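Local coordinates for methyltransferase (Pectobacterium atrosepticum SCRI1043, PDB 2P7I), which probably transfers methyl groups from S-adenosylmethionine to an acceptor substrate, as a member of the SAM-dependent methyltransferase superfamily, at the interface of chains A and B. Numbering follows the deposited sequence. Chains: chain A/B, Hypothetical protein.

The interface of chains A and B. Residues chain A 201, 225-226, 229; chain B 147, 150-151, 154.
A:Leu229 projects from helix 220-230 of chain A against helix 147-154 of chain B, and its two methyls divide the work. CD1 turns toward B:Gln150, lying 3.7 Å from CB and also beside the amide oxygen OE1; the two side chains cross at about a right angle. Glutamine suits this place because its aliphatic root packs on the methyl while its polar amide sits at the chain's end. CD2 diverges toward B:Val147 and B:Ile151, meeting the methyl CG1 of the valine at 3.8 Å and the methylene CG1 of the isoleucine at 3.9 Å. Leucine's forked end thus lets one residue touch all three.

B:Val147 approaches A:Phe201 from the opposite direction, under one face of the ring near its rim: CE1 is 3.6 Å from CG1, under the ring margin, and CZ 3.7 Å from CG2, further out. Both methyls of this beta-branched residue lie against that rim. A:Leu229 CD2 occupies the same face, so the ring covers both it and CG1; a chi1 of 175° puts CG1 where it meets both.

One turn further along, B:Ile151 runs out extended (chi2 171°), carrying CD1 to 3.8 Å from SG of A:Cys226, a small, polarisable group. Its other branch, CG2, rests 4.1 Å from CA of A:Gly225, where the missing side chain lets an aliphatic group approach the helix backbone.

Helix 147-154 thus packs on helix 220-230 and the end of strand 192-201; repeated by two-fold symmetry, this apolar patch helps join the chains and may support a biological dimer, though the structure alone does not show that.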
loop_
_atom_site.group_PDB
_atom_site.type_symbol
_atom_site.label_atom_id
_atom_site.label_comp_id
_atom_site.label_asym_id
_atom_site.label_seq_id
_atom_site.Cartn_x
_atom_site.Cartn_y
_atom_site.Cartn_z
ATOM N N PHE A 201 4.546 10.622 6.522
ATOM C CA PHE A 201 5.173 9.574 5.729
ATOM C C PHE A 201 6.688 9.661 5.977
ATOM O O PHE A 201 7.332 10.609 5.555
ATOM C CB PHE A 201 4.825 9.734 4.267
ATOM C CG PHE A 201 5.119 8.507 3.429
ATOM C CD1 PHE A 201 6.424 8.159 3.104
ATOM C CD2 PHE A 201 4.077 7.698 2.991
ATOM C CE1 PHE A 201 6.671 7.029 2.354
ATOM C CE2 PHE A 201 4.316 6.598 2.222
ATOM C CZ PHE A 201 5.610 6.253 1.915
ATOM N N GLY A 225 4.363 17.996 2.490
ATOM C CA GLY A 225 4.087 16.971 1.485
ATOM C C GLY A 225 4.093 15.591 2.102
ATOM O O GLY A 225 3.289 14.728 1.763
ATOM N N CYS A 226 5.044 15.346 3.011
ATOM C CA CYS A 226 5.081 14.055 3.705
ATOM C C CYS A 226 3.881 13.839 4.599
ATOM O O CYS A 226 3.460 12.718 4.794
ATOM C CB CYS A 226 6.328 13.914 4.565
ATOM S SG CYS A 226 7.884 13.798 3.584
ATOM N N LEU A 229 0.901 13.149 2.121
ATOM C CA LEU A 229 0.983 11.800 1.552
ATOM C C LEU A 229 0.748 10.723 2.593
ATOM O O LEU A 229 0.130 9.701 2.314
ATOM C CB LEU A 229 2.305 11.605 0.809
ATOM C CG LEU A 229 2.357 10.284 -0.002
ATOM C CD1 LEU A 229 1.410 10.432 -1.227
ATOM C CD2 LEU A 229 3.782 9.951 -0.418
ATOM N N VAL B 147 7.134 7.423 -4.449
ATOM C CA VAL B 147 6.914 8.274 -3.255
ATOM C C VAL B 147 7.392 9.692 -3.465
ATOM O O VAL B 147 6.672 10.622 -3.186
ATOM C CB VAL B 147 7.499 7.651 -1.957
ATOM C CG1 VAL B 147 7.365 8.630 -0.784
ATOM C CG2 VAL B 147 6.718 6.430 -1.642
ATOM N N GLN B 150 5.117 11.525 -5.739
ATOM C CA GLN B 150 3.853 11.836 -5.086
ATOM C C GLN B 150 3.993 13.018 -4.115
ATOM O O GLN B 150 3.092 13.840 -4.000
ATOM C CB GLN B 150 3.266 10.594 -4.406
ATOM C CG GLN B 150 2.979 9.493 -5.377
ATOM C CD GLN B 150 1.930 8.554 -4.810
ATOM O OE1 GLN B 150 0.876 8.999 -4.375
ATOM N NE2 GLN B 150 2.217 7.276 -4.796
ATOM N N ILE B 151 5.143 13.125 -3.420
ATOM C CA ILE B 151 5.352 14.211 -2.489
ATOM C C ILE B 151 5.419 15.526 -3.284
ATOM O O ILE B 151 4.793 16.499 -2.930
ATOM C CB ILE B 151 6.625 14.006 -1.656
ATOM C CG1 ILE B 151 6.401 12.802 -0.712
ATOM C CG2 ILE B 151 6.974 15.294 -0.891
ATOM C CD1 ILE B 151 7.642 12.316 0.041
ATOM N N LYS B 154 1.929 16.468 -4.142
ATOM C CA LYS B 154 1.253 17.088 -2.991
ATOM C C LYS B 154 1.716 18.521 -2.732
ATOM O O LYS B 154 0.937 19.367 -2.301
ATOM C CB LYS B 154 1.395 16.218 -1.748
ATOM C CG LYS B 154 0.642 14.896 -1.796
ATOM C CD LYS B 154 -0.787 15.053 -2.346
ATOM C CE LYS B 154 -1.573 13.782 -2.277
ATOM N NZ LYS B 154 -2.937 13.920 -2.909
#